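PDB 2PFZ: putative exported protein from Bordetella pertussis Tohama I, which binds pyroglutamic acid as an extracytoplasmic solute receptor, probably delivering it to a tripartite ATP-independent periplasmic transporter. Local coordinates for residues Gly110-Gln122 and Lys229-Ser243. Numbering follows the deposited sequence.
With PCA (pyroglutamic acid), chain B.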
ATOM      1  N   GLY A 110       2.098  -3.676 -21.144  1.00 21.46           N
ATOM      2  CA  GLY A 110       0.796  -4.258 -21.487  1.00 20.81           C
ATOM      3  C   GLY A 110      -0.248  -4.324 -20.385  1.00 20.38           C
ATOM      4  O   GLY A 110      -1.118  -5.202 -20.421  1.00 20.42           O
ATOM      5  N   MET A 111      -0.184  -3.406 -19.413  1.00 19.65           N
ATOM      6  CA  MET A 111      -1.181  -3.366 -18.330  1.00 19.86           C
ATOM      7  C   MET A 111      -1.896  -2.026 -18.216  1.00 19.53           C
ATOM      8  O   MET A 111      -1.380  -0.990 -18.646  1.00 19.34           O
ATOM      9  CB  MET A 111      -0.541  -3.727 -16.974  1.00 19.39           C
ATOM     10  CG  MET A 111      -0.042  -5.156 -16.943  1.00 20.13           C
ATOM     11  SD  MET A 111       0.796  -5.587 -15.437  1.00 20.94           S
ATOM     12  CE  MET A 111       2.443  -4.979 -15.781  1.00 20.19           C
ATOM     13  N   MET A 112      -3.085  -2.072 -17.631  1.00 19.59           N
ATOM     14  CA  MET A 112      -3.853  -0.881 -17.293  1.00 21.08           C
ATOM     15  C   MET A 112      -3.994  -0.705 -15.795  1.00 18.94           C
ATOM     16  O   MET A 112      -4.092  -1.682 -15.053  1.00 17.89           O
ATOM     17  CB  MET A 112      -5.256  -0.975 -17.874  1.00 21.07           C
ATOM     18  CG  MET A 112      -5.256  -1.277 -19.314  1.00 23.28           C
ATOM     19  SD  MET A 112      -6.895  -1.692 -19.918  1.00 26.73           S
ATOM     20  CE  MET A 112      -7.874  -0.480 -19.020  1.00 21.43           C
ATOM     21  N   LEU A 113      -4.031   0.552 -15.369  1.00 18.60           N
ATOM     22  CA  LEU A 113      -4.368   0.885 -13.979  1.00 18.49           C
ATOM     23  C   LEU A 113      -5.871   1.042 -13.853  1.00 17.87           C
ATOM     24  O   LEU A 113      -6.465   1.973 -14.421  1.00 18.57           O
ATOM     25  CB  LEU A 113      -3.677   2.172 -13.543  1.00 19.15           C
ATOM     26  CG  LEU A 113      -4.011   2.717 -12.140  1.00 20.42           C
ATOM     27  CD1 LEU A 113      -3.666   1.707 -11.040  1.00 20.32           C
ATOM     28  CD2 LEU A 113      -3.295   4.048 -11.915  1.00 19.27           C
ATOM     29  N   LEU A 114      -6.498   0.158 -13.101  1.00 16.68           N
ATOM     30  CA  LEU A 114      -7.947   0.244 -12.952  1.00 16.70           C
ATOM     31  C   LEU A 114      -8.330   1.222 -11.846  1.00 16.39           C
ATOM     32  O   LEU A 114      -9.120   2.125 -12.062  1.00 17.28           O
ATOM     33  CB  LEU A 114      -8.591  -1.139 -12.764  1.00 16.89           C
ATOM     34  CG  LEU A 114     -10.131  -1.111 -12.763  1.00 16.48           C
ATOM     35  CD1 LEU A 114     -10.670  -0.740 -14.147  1.00 17.28           C
ATOM     36  CD2 LEU A 114     -10.702  -2.412 -12.334  1.00 16.62           C
ATOM     37  N   TYR A 115      -7.788   1.027 -10.660  1.00 16.88           N
ATOM     38  CA  TYR A 115      -7.963   1.983  -9.581  1.00 15.14           C
ATOM     39  C   TYR A 115      -6.877   1.794  -8.534  1.00 14.83           C
ATOM     40  O   TYR A 115      -6.207   0.774  -8.530  1.00 15.14           O
ATOM     41  CB  TYR A 115      -9.341   1.874  -8.982  1.00 15.15           C
ATOM     42  CG  TYR A 115      -9.621   0.656  -8.136  1.00 14.94           C
ATOM     43  CD1 TYR A 115     -10.182  -0.500  -8.700  1.00 16.49           C
ATOM     44  CD2 TYR A 115      -9.381   0.670  -6.747  1.00 13.09           C
ATOM     45  CE1 TYR A 115     -10.491  -1.601  -7.913  1.00 15.68           C
ATOM     46  CE2 TYR A 115      -9.702  -0.436  -5.947  1.00 14.62           C
ATOM     47  CZ  TYR A 115     -10.248  -1.567  -6.549  1.00 15.34           C
ATOM     48  OH  TYR A 115     -10.564  -2.671  -5.778  1.00 15.04           O
ATOM     49  N   SER A 116      -6.685   2.803  -7.687  1.00 14.50           N
ATOM     50  CA  SER A 116      -5.632   2.757  -6.673  1.00 14.60           C
ATOM     51  C   SER A 116      -6.178   3.343  -5.374  1.00 14.58           C
ATOM     52  O   SER A 116      -6.858   4.381  -5.411  1.00 14.45           O
ATOM     53  CB  SER A 116      -4.407   3.557  -7.136  1.00 13.36           C
ATOM     54  OG  SER A 116      -3.296   3.465  -6.222  1.00 15.43           O
ATOM     55  N   VAL A 117      -5.945   2.656  -4.248  1.00 14.11           N
ATOM     56  CA  VAL A 117      -6.388   3.199  -2.975  1.00 14.81           C
ATOM     57  C   VAL A 117      -5.321   3.199  -1.899  1.00 13.84           C
ATOM     58  O   VAL A 117      -4.516   2.294  -1.823  1.00 14.13           O
ATOM     59  CB  VAL A 117      -7.812   2.733  -2.466  1.00 16.42           C
ATOM     60  CG1 VAL A 117      -8.620   1.831  -3.459  1.00 16.24           C
ATOM     61  CG2 VAL A 117      -7.842   2.277  -1.020  1.00 15.34           C
ATOM     62  N   ALA A 118      -5.321   4.256  -1.097  1.00 13.36           N
ATOM     63  CA  ALA A 118      -4.310   4.413  -0.058  1.00 12.46           C
ATOM     64  C   ALA A 118      -4.642   3.575   1.162  1.00 13.06           C
ATOM     65  O   ALA A 118      -5.778   3.557   1.614  1.00 13.56           O
ATOM     66  CB  ALA A 118      -4.198   5.885   0.357  1.00 11.80           C
ATOM     67  N   TRP A 119      -3.626   2.890   1.680  1.00 13.89           N
ATOM     68  CA  TRP A 119      -3.645   2.343   3.035  1.00 14.69           C
ATOM     69  C   TRP A 119      -3.659   3.542   4.000  1.00 14.75           C
ATOM     70  O   TRP A 119      -3.298   4.654   3.613  1.00 14.82           O
ATOM     71  CB  TRP A 119      -2.356   1.550   3.292  1.00 15.12           C
ATOM     72  CG  TRP A 119      -2.284   0.173   2.669  1.00 14.99           C
ATOM     73  CD1 TRP A 119      -1.816  -0.146   1.430  1.00 14.64           C
ATOM     74  CD2 TRP A 119      -2.635  -1.049   3.298  1.00 14.78           C
ATOM     75  NE1 TRP A 119      -1.852  -1.509   1.235  1.00 15.22           N
ATOM     76  CE2 TRP A 119      -2.376  -2.091   2.366  1.00 15.35           C
ATOM     77  CE3 TRP A 119      -3.177  -1.375   4.543  1.00 15.26           C
ATOM     78  CZ2 TRP A 119      -2.611  -3.428   2.663  1.00 15.27           C
ATOM     79  CZ3 TRP A 119      -3.419  -2.706   4.834  1.00 14.16           C
ATOM     80  CH2 TRP A 119      -3.124  -3.719   3.901  1.00 15.70           C
ATOM     81  N   PRO A 120      -4.074   3.321   5.262  1.00 14.79           N
ATOM     82  CA  PRO A 120      -4.023   4.403   6.265  1.00 15.03           C
ATOM     83  C   PRO A 120      -2.599   4.900   6.598  1.00 15.14           C
ATOM     84  O   PRO A 120      -1.598   4.258   6.244  1.00 14.74           O
ATOM     85  CB  PRO A 120      -4.714   3.781   7.472  1.00 15.00           C
ATOM     86  CG  PRO A 120      -5.601   2.642   6.829  1.00 14.78           C
ATOM     87  CD  PRO A 120      -4.696   2.103   5.809  1.00 14.63           C
ATOM     88  N   PRO A 121      -2.503   6.084   7.232  1.00 14.91           N
ATOM     89  CA  PRO A 121      -1.190   6.674   7.506  1.00 14.77           C
ATOM     90  C   PRO A 121      -0.301   5.783   8.355  1.00 14.48           C
ATOM     91  O   PRO A 121      -0.771   5.159   9.312  1.00 15.76           O
ATOM     92  CB  PRO A 121      -1.547   7.964   8.240  1.00 13.87           C
ATOM     93  CG  PRO A 121      -2.923   8.308   7.710  1.00 14.49           C
ATOM     94  CD  PRO A 121      -3.597   6.975   7.689  1.00 14.84           C
ATOM     95  N   GLN A 122       0.956   5.696   7.965  1.00 14.38           N
ATOM     96  CA  GLN A 122       1.845   4.676   8.518  1.00 14.60           C
ATOM     97  C   GLN A 122       2.515   5.105   9.793  1.00 15.70           C
ATOM     98  O   GLN A 122       3.160   6.156   9.832  1.00 15.33           O
ATOM     99  CB  GLN A 122       2.911   4.305   7.507  1.00 15.11           C
ATOM    100  CG  GLN A 122       2.293   3.883   6.158  1.00 14.96           C
ATOM    101  CD  GLN A 122       1.761   2.461   6.115  1.00 15.35           C
ATOM    102  OE1 GLN A 122       0.546   2.234   6.009  1.00 17.96           O
ATOM    103  NE2 GLN A 122       2.648   1.510   6.144  1.00 12.01           N
ATOM    104  N   LYS A 229     -14.694  -0.448 -16.087  1.00 22.54           N
ATOM    105  CA  LYS A 229     -14.160   0.861 -15.738  1.00 23.38           C
ATOM    106  C   LYS A 229     -15.057   1.575 -14.717  1.00 23.59           C
ATOM    107  O   LYS A 229     -14.561   2.164 -13.759  1.00 23.60           O
ATOM    108  CB  LYS A 229     -13.935   1.723 -16.982  1.00 23.47           C
ATOM    109  CG  LYS A 229     -12.686   1.342 -17.784  1.00 25.11           C
ATOM    110  CD  LYS A 229     -12.459   2.322 -18.917  1.00 27.94           C
ATOM    111  CE  LYS A 229     -11.015   2.225 -19.441  1.00 28.87           C
ATOM    112  NZ  LYS A 229     -10.611   3.413 -20.284  1.00 31.22           N
ATOM    113  N   LYS A 230     -16.371   1.501 -14.893  1.00 23.69           N
ATOM    114  CA  LYS A 230     -17.269   2.154 -13.924  1.00 23.96           C
ATOM    115  C   LYS A 230     -17.192   1.502 -12.555  1.00 22.86           C
ATOM    116  O   LYS A 230     -17.198   2.197 -11.517  1.00 20.92           O
ATOM    117  CB  LYS A 230     -18.716   2.201 -14.427  1.00 25.00           C
ATOM    118  CG  LYS A 230     -18.829   2.961 -15.736  1.00 27.72           C
ATOM    119  CD  LYS A 230     -20.189   2.754 -16.424  1.00 33.60           C
ATOM    120  CE  LYS A 230     -21.047   3.999 -16.310  1.00 36.23           C
ATOM    121  NZ  LYS A 230     -22.137   3.992 -17.345  1.00 40.22           N
ATOM    122  N   ALA A 231     -17.121   0.169 -12.544  1.00 21.57           N
ATOM    123  CA  ALA A 231     -16.984  -0.539 -11.276  1.00 21.38           C
ATOM    124  C   ALA A 231     -15.659  -0.118 -10.618  1.00 20.50           C
ATOM    125  O   ALA A 231     -15.596   0.064  -9.399  1.00 20.22           O
ATOM    126  CB  ALA A 231     -17.012  -2.032 -11.502  1.00 21.18           C
ATOM    127  N   GLY A 232     -14.629   0.058 -11.447  1.00 19.96           N
ATOM    128  CA  GLY A 232     -13.303   0.519 -10.992  1.00 20.58           C
ATOM    129  C   GLY A 232     -13.352   1.888 -10.329  1.00 20.99           C
ATOM    130  O   GLY A 232     -12.797   2.070  -9.232  1.00 20.71           O
ATOM    131  N   ALA A 233     -14.007   2.851 -10.987  1.00 21.31           N
ATOM    132  CA  ALA A 233     -14.201   4.200 -10.411  1.00 21.07           C
ATOM    133  C   ALA A 233     -14.952   4.192  -9.085  1.00 21.21           C
ATOM    134  O   ALA A 233     -14.541   4.879  -8.130  1.00 20.80           O
ATOM    135  CB  ALA A 233     -14.887   5.158 -11.429  1.00 21.44           C
ATOM    136  N   GLN A 234     -16.050   3.432  -9.018  1.00 21.22           N
ATOM    137  CA  GLN A 234     -16.801   3.253  -7.767  1.00 21.98           C
ATOM    138  C   GLN A 234     -15.892   2.659  -6.689  1.00 20.93           C
ATOM    139  O   GLN A 234     -15.934   3.104  -5.539  1.00 21.07           O
ATOM    140  CB  GLN A 234     -18.048   2.361  -7.982  1.00 22.17           C
ATOM    141  CG  GLN A 234     -19.060   3.012  -8.927  1.00 24.07           C
ATOM    142  CD  GLN A 234     -20.281   2.142  -9.281  1.00 24.13           C
ATOM    143  OE1 GLN A 234     -20.480   1.019  -8.772  1.00 27.96           O
ATOM    144  NE2 GLN A 234     -21.105   2.671 -10.171  1.00 27.98           N
ATOM    145  N   ALA A 235     -15.063   1.675  -7.067  1.00 19.79           N
ATOM    146  CA  ALA A 235     -14.149   0.998  -6.107  1.00 18.91           C
ATOM    147  C   ALA A 235     -13.119   1.972  -5.541  1.00 18.54           C
ATOM    148  O   ALA A 235     -12.797   1.916  -4.345  1.00 18.01           O
ATOM    149  CB  ALA A 235     -13.437  -0.186  -6.760  1.00 18.19           C
ATOM    150  N   GLU A 236     -12.588   2.841  -6.401  1.00 18.20           N
ATOM    151  CA  GLU A 236     -11.640   3.849  -5.947  1.00 18.55           C
ATOM    152  C   GLU A 236     -12.272   4.787  -4.944  1.00 18.69           C
ATOM    153  O   GLU A 236     -11.669   5.067  -3.931  1.00 19.71           O
ATOM    154  CB  GLU A 236     -11.049   4.660  -7.083  1.00 17.44           C
ATOM    155  CG  GLU A 236      -9.771   5.403  -6.652  1.00 16.90           C
ATOM    156  CD  GLU A 236      -9.018   5.979  -7.818  1.00 15.33           C
ATOM    157  OE1 GLU A 236      -8.267   5.219  -8.481  1.00 16.54           O
ATOM    158  OE2 GLU A 236      -9.145   7.211  -8.064  1.00 16.65           O
ATOM    159  N   GLU A 237     -13.470   5.284  -5.250  1.00 19.68           N
ATOM    160  CA  GLU A 237     -14.192   6.202  -4.358  1.00 20.73           C
ATOM    161  C   GLU A 237     -14.471   5.558  -3.007  1.00 19.96           C
ATOM    162  O   GLU A 237     -14.166   6.135  -1.947  1.00 18.72           O
ATOM    163  CB  GLU A 237     -15.515   6.665  -5.018  1.00 21.77           C
ATOM    164  CG  GLU A 237     -16.353   7.592  -4.127  1.00 28.27           C
ATOM    165  CD  GLU A 237     -17.121   8.670  -4.890  1.00 32.36           C
ATOM    166  OE1 GLU A 237     -16.579   9.233  -5.871  1.00 37.72           O
ATOM    167  OE2 GLU A 237     -18.273   8.970  -4.482  1.00 38.06           O
ATOM    168  N   ARG A 238     -15.038   4.353  -3.057  1.00 19.47           N
ATOM    169  CA  ARG A 238     -15.381   3.602  -1.856  1.00 19.64           C
ATOM    170  C   ARG A 238     -14.131   3.245  -1.047  1.00 18.83           C
ATOM    171  O   ARG A 238     -14.173   3.265   0.174  1.00 19.22           O
ATOM    172  CB  ARG A 238     -16.152   2.325  -2.215  1.00 19.23           C
ATOM    173  CG  ARG A 238     -16.635   1.476  -1.018  1.00 20.12           C
ATOM    174  CD  ARG A 238     -17.216   0.127  -1.458  1.00 21.66           C
ATOM    175  NE  ARG A 238     -17.937   0.227  -2.705  1.00 28.37           N
ATOM    176  CZ  ARG A 238     -17.610  -0.336  -3.874  1.00 27.00           C
ATOM    177  NH1 ARG A 238     -16.523  -1.112  -4.053  1.00 25.72           N
ATOM    178  NH2 ARG A 238     -18.420  -0.097  -4.886  1.00 26.79           N
ATOM    179  N   GLY A 239     -13.043   2.880  -1.728  1.00 17.77           N
ATOM    180  CA  GLY A 239     -11.814   2.418  -1.055  1.00 17.84           C
ATOM    181  C   GLY A 239     -11.151   3.550  -0.273  1.00 18.02           C
ATOM    182  O   GLY A 239     -10.735   3.366   0.887  1.00 17.83           O
ATOM    183  N   TRP A 240     -11.058   4.722  -0.891  1.00 17.37           N
ATOM    184  CA  TRP A 240     -10.493   5.881  -0.177  1.00 17.71           C
ATOM    185  C   TRP A 240     -11.380   6.242   1.015  1.00 18.65           C
ATOM    186  O   TRP A 240     -10.878   6.563   2.102  1.00 18.95           O
ATOM    187  CB  TRP A 240     -10.320   7.085  -1.113  1.00 17.45           C
ATOM    188  CG  TRP A 240      -9.112   6.958  -1.979  1.00 17.30           C
ATOM    189  CD1 TRP A 240      -8.995   6.227  -3.140  1.00 17.37           C
ATOM    190  CD2 TRP A 240      -7.838   7.574  -1.758  1.00 18.50           C
ATOM    191  NE1 TRP A 240      -7.722   6.352  -3.647  1.00 18.13           N
ATOM    192  CE2 TRP A 240      -6.990   7.171  -2.814  1.00 17.56           C
ATOM    193  CE3 TRP A 240      -7.336   8.445  -0.774  1.00 17.28           C
ATOM    194  CZ2 TRP A 240      -5.653   7.591  -2.906  1.00 17.95           C
ATOM    195  CZ3 TRP A 240      -5.992   8.859  -0.866  1.00 16.96           C
ATOM    196  CH2 TRP A 240      -5.178   8.443  -1.919  1.00 16.83           C
ATOM    197  N   LYS A 241     -12.694   6.189   0.783  1.00 18.78           N
ATOM    198  CA  LYS A 241     -13.702   6.412   1.818  1.00 20.47           C
ATOM    199  C   LYS A 241     -13.518   5.479   3.013  1.00 20.94           C
ATOM    200  O   LYS A 241     -13.406   5.940   4.162  1.00 21.36           O
ATOM    201  CB  LYS A 241     -15.115   6.269   1.207  1.00 20.11           C
ATOM    202  CG  LYS A 241     -16.290   6.495   2.167  1.00 20.74           C
ATOM    203  CD  LYS A 241     -17.619   6.058   1.497  1.00 21.20           C
ATOM    204  CE  LYS A 241     -18.821   6.128   2.475  1.00 22.09           C
ATOM    205  NZ  LYS A 241     -18.915   7.421   3.236  1.00 22.76           N
ATOM    206  N   LEU A 242     -13.467   4.173   2.754  1.00 21.39           N
ATOM    207  CA  LEU A 242     -13.383   3.184   3.839  1.00 22.17           C
ATOM    208  C   LEU A 242     -12.026   3.221   4.548  1.00 20.73           C
ATOM    209  O   LEU A 242     -11.949   2.986   5.756  1.00 20.72           O
ATOM    210  CB  LEU A 242     -13.706   1.772   3.345  1.00 23.03           C
ATOM    211  CG  LEU A 242     -15.190   1.381   3.080  1.00 25.42           C
ATOM    212  CD1 LEU A 242     -16.113   2.451   2.349  1.00 28.93           C
ATOM    213  CD2 LEU A 242     -15.237   0.045   2.333  1.00 24.99           C
ATOM    214  N   SER A 243     -10.973   3.553   3.804  1.00 19.05           N
ATOM    215  CA  SER A 243      -9.640   3.624   4.377  1.00 17.96           C
ATOM    216  C   SER A 243      -9.600   4.712   5.446  1.00 17.63           C
ATOM    217  O   SER A 243      -9.180   4.466   6.577  1.00 18.40           O
ATOM    218  CB  SER A 243      -8.609   3.929   3.287  1.00 17.53           C
ATOM    219  OG  SER A 243      -7.291   3.853   3.833  1.00 17.77           O
TER
HETATM  220  N   PCA B   1      -0.185  -2.738   5.593  1.00 15.94           N
HETATM  221  CA  PCA B   1       0.524  -3.497   4.545  1.00 16.87           C
HETATM  222  CB  PCA B   1       1.223  -2.555   3.564  1.00 16.52           C
HETATM  223  CG  PCA B   1       0.958  -1.149   4.068  1.00 15.73           C
HETATM  224  CD  PCA B   1       0.059  -1.355   5.252  1.00 15.83           C
HETATM  225  OE  PCA B   1      -0.472  -0.421   5.872  1.00 15.77           O
HETATM  226  C   PCA B   1       1.594  -4.305   5.241  1.00 17.64           C
HETATM  227  O   PCA B   1       2.140  -5.272   4.694  1.00 17.85           O
HETATM  228  OXT PCA B   1       1.924  -3.979   6.393  1.00 17.91           O
HETATM  229  O   HOH W   1      -8.777   5.227 -11.400  1.00 26.65           O
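The Tyr-115 ring lies with one face over Ala-235 CB, a CH-pi contact 3.6 Å from that carbon to the ring centroid. It illustrates how a strand and a helix pack side by side and nearly parallel, here in a DctP-type periplasmic binding fold: strand 111-118, an outer strand of an antiparallel sheet, pairs with strand 207-213, and its axis runs 21° from parallel to that of segment 229-243 of the long helix 222-256. A classic beta bulge sets Leu-114 and Tyr-115 both opposite Val-210 within the continuing pairing, and both side chains reach the helix. Leu-114 CG sits 4.0 Å from Gly-232 CA, and Val-117 presses its CG2 against the backbone of Gly-239; the two glycines let these side chains come close to the helix backbone.

Helix side chains also bond to the strand's backbone. Glu-236 reaches over with an extended chain, its CG turned opposite the backbone N (chi1 -163°), and its OE1 accepts from Ser-116 N, 3.0 Å away on the anti side of the carboxylate. The same oxygen accepts from Tyr-95 OH and from a water that also donates to Leu-114 O, so three donors grip it. One turn later, Trp-240 NE1 donates to Ser-116 O over 2.8 Å, in the carbonyl plane and on a lone pair, while Ala-118 CB rests over the face of the indole's six-membered ring.

Beyond the strand the chain enters the ligand pocket, where the CB of Trp-119 is directed away from the helix and one face of its indole lies against the pyroglutamic acid ring, nearest its CD. At the preceding residue, Ala-118, the carbonyl O accepts from Ser-243 OG at 2.7 Å, the donor tilted 27° from the carbonyl plane.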